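Local coordinates for protein VP2 (Human bocavirus 3, PDB 5US7) that self-assembles in sixty copies into the T=1 icosahedral capsid of this parvovirus, which probably has a channel at each fivefold axis, at residues L134-I139 / A154-F159. Sequence-based numbering, arbitrary orientation.
Sequences LQIKQI and AGVHIF
Ile136 reaches across to Ala154 and Val156 and joins the two sheets of the parvovirus jelly-roll β-barrel at one end of its core. Residues 134-139 span the C-terminal end of strand 119-138, with a break before 137-138, and the first residue after it; the strand pairs with strand 466-482, whereas 154-159 lead into strand 156-160, which runs between strands 228-230 and 445-449. The contact lies at the base of the loop between these strands, which in parvovirus capsids forms the fivefold channel. The two segments meet through side chains and are not neighbours in a sheet; their nearest CA atoms, those of Ile136 and Ala154, stand 6.7 Å apart. The strand is interrupted at Ile136, whose positive phi (64°) departs from strand geometry, and its CA–CB bond is directed at the other segment. Its two branches divide the work. CG2 meets the methyl of Ala154, with Ile136 CG2 3.5 Å from Ala154 CB. The other branch leaves CB anti to the carbonyl carbon and continues extended (chi2 165°), which carries CD1 toward Val156; Ile136 CD1 lies 3.5 Å from Val156 CG2, and Ile136 CG1 is almost as near to that same methyl. The isoleucine and valine side chains thus meet at a slant, with one valine methyl against the last two carbons of the isoleucine branch. On the valine, chi1 of 173° places CG1 anti to the backbone N and leaves CG2 to face Ile136. All the touching residues are buried, and Cys468 of strand 466-482 packs against both Ile136 and Val156. Gln135 of a neighbouring subunit packs on Ala154, bringing this apolar cluster close to a subunit interface. Beside the valine contact, the terminal methyl also borders the backbone, Ile136 CD1 lying 3.3 Å from Ala154 O.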
loop_
_atom_site.group_PDB
_atom_site.type_symbol
_atom_site.label_atom_id
_atom_site.label_comp_id
_atom_site.label_asym_id
_atom_site.label_seq_id
_atom_site.Cartn_x
_atom_site.Cartn_y
_atom_site.Cartn_z
ATOM N N LEU A 134 59.506 -71.418 -23.201
ATOM C CA LEU A 134 59.966 -72.717 -22.749
ATOM C C LEU A 134 59.444 -73.814 -23.669
ATOM O O LEU A 134 58.453 -73.644 -24.380
ATOM C CB LEU A 134 59.511 -72.957 -21.320
ATOM C CG LEU A 134 60.007 -71.881 -20.363
ATOM C CD1 LEU A 134 59.420 -72.090 -18.993
ATOM C CD2 LEU A 134 61.514 -71.870 -20.306
ATOM N N GLN A 135 60.125 -74.956 -23.649
ATOM C CA GLN A 135 59.776 -76.044 -24.553
ATOM C C GLN A 135 59.565 -77.373 -23.841
ATOM O O GLN A 135 58.500 -77.980 -23.990
ATOM C CB GLN A 135 60.809 -76.152 -25.660
ATOM C CG GLN A 135 60.598 -75.055 -26.673
ATOM C CD GLN A 135 61.626 -75.050 -27.756
ATOM O OE1 GLN A 135 62.757 -75.479 -27.554
ATOM N NE2 GLN A 135 61.240 -74.572 -28.926
ATOM N N ILE A 136 60.564 -77.859 -23.114
ATOM C CA ILE A 136 60.379 -79.025 -22.257
ATOM C C ILE A 136 60.055 -80.267 -23.078
ATOM O O ILE A 136 58.895 -80.668 -23.185
ATOM C CB ILE A 136 59.278 -78.775 -21.217
ATOM C CG1 ILE A 136 59.547 -77.485 -20.462
ATOM C CG2 ILE A 136 59.280 -79.885 -20.212
ATOM C CD1 ILE A 136 58.368 -76.992 -19.689
ATOM N N LYS A 137 61.065 -80.846 -23.709
ATOM C CA LYS A 137 60.898 -82.020 -24.549
ATOM C C LYS A 137 61.396 -83.284 -23.862
ATOM O O LYS A 137 62.340 -83.257 -23.074
ATOM C CB LYS A 137 61.632 -81.832 -25.870
ATOM C CG LYS A 137 61.013 -80.762 -26.719
ATOM C CD LYS A 137 61.676 -80.662 -28.056
ATOM C CE LYS A 137 60.905 -79.708 -28.926
ATOM N NZ LYS A 137 61.084 -78.309 -28.470
ATOM N N GLN A 138 60.749 -84.398 -24.183
ATOM C CA GLN A 138 61.094 -85.700 -23.635
ATOM C C GLN A 138 62.126 -86.399 -24.506
ATOM O O GLN A 138 61.976 -86.454 -25.728
ATOM C CB GLN A 138 59.848 -86.572 -23.528
ATOM C CG GLN A 138 60.105 -87.935 -22.946
ATOM C CD GLN A 138 58.845 -88.753 -22.827
ATOM O OE1 GLN A 138 57.749 -88.263 -23.081
ATOM N NE2 GLN A 138 58.992 -90.014 -22.452
ATOM N N ILE A 139 63.160 -86.942 -23.879
ATOM C CA ILE A 139 64.151 -87.753 -24.575
ATOM C C ILE A 139 63.671 -89.193 -24.583
ATOM O O ILE A 139 63.239 -89.718 -23.553
ATOM C CB ILE A 139 65.527 -87.649 -23.904
ATOM C CG1 ILE A 139 66.050 -86.221 -23.950
ATOM C CG2 ILE A 139 66.509 -88.591 -24.564
ATOM C CD1 ILE A 139 65.919 -85.514 -22.649
ATOM N N ALA A 154 54.605 -81.106 -18.847
ATOM C CA ALA A 154 55.708 -81.110 -17.902
ATOM C C ALA A 154 56.077 -79.688 -17.506
ATOM O O ALA A 154 55.952 -78.750 -18.293
ATOM C CB ALA A 154 56.913 -81.827 -18.497
ATOM N N GLY A 155 56.519 -79.531 -16.260
ATOM C CA GLY A 155 56.848 -78.238 -15.709
ATOM C C GLY A 155 58.341 -78.009 -15.539
ATOM O O GLY A 155 59.175 -78.881 -15.756
ATOM N N VAL A 156 58.661 -76.785 -15.130
ATOM C CA VAL A 156 60.028 -76.368 -14.851
ATOM C C VAL A 156 60.014 -75.497 -13.610
ATOM O O VAL A 156 59.246 -74.535 -13.536
ATOM C CB VAL A 156 60.647 -75.600 -16.031
ATOM C CG1 VAL A 156 61.968 -75.048 -15.645
ATOM C CG2 VAL A 156 60.829 -76.510 -17.198
ATOM N N HIS A 157 60.858 -75.823 -12.640
ATOM C CA HIS A 157 60.939 -75.056 -11.410
ATOM C C HIS A 157 61.922 -73.918 -11.577
ATOM O O HIS A 157 63.019 -74.110 -12.097
ATOM C CB HIS A 157 61.383 -75.927 -10.243
ATOM C CG HIS A 157 60.470 -77.069 -9.965
ATOM N ND1 HIS A 157 60.744 -78.026 -9.018
ATOM C CD2 HIS A 157 59.305 -77.435 -10.541
ATOM C CE1 HIS A 157 59.769 -78.914 -8.998
ATOM N NE2 HIS A 157 58.884 -78.579 -9.915
ATOM N N ILE A 158 61.532 -72.733 -11.129
ATOM C CA ILE A 158 62.388 -71.561 -11.222
ATOM C C ILE A 158 62.357 -70.835 -9.894
ATOM O O ILE A 158 61.296 -70.394 -9.446
ATOM C CB ILE A 158 61.969 -70.624 -12.356
ATOM C CG1 ILE A 158 62.205 -71.308 -13.692
ATOM C CG2 ILE A 158 62.766 -69.357 -12.291
ATOM C CD1 ILE A 158 61.693 -70.544 -14.855
ATOM N N PHE A 159 63.519 -70.695 -9.280
ATOM C CA PHE A 159 63.657 -70.056 -7.986
ATOM C C PHE A 159 64.740 -68.996 -8.063
ATOM O O PHE A 159 65.859 -69.283 -8.491
ATOM C CB PHE A 159 63.987 -71.089 -6.916
ATOM C CG PHE A 159 64.344 -70.494 -5.611
ATOM C CD1 PHE A 159 63.383 -69.913 -4.823
ATOM C CD2 PHE A 159 65.642 -70.533 -5.158
ATOM C CE1 PHE A 159 63.713 -69.360 -3.626
ATOM C CE2 PHE A 159 65.974 -69.984 -3.958
ATOM C CZ PHE A 159 65.009 -69.397 -3.190
#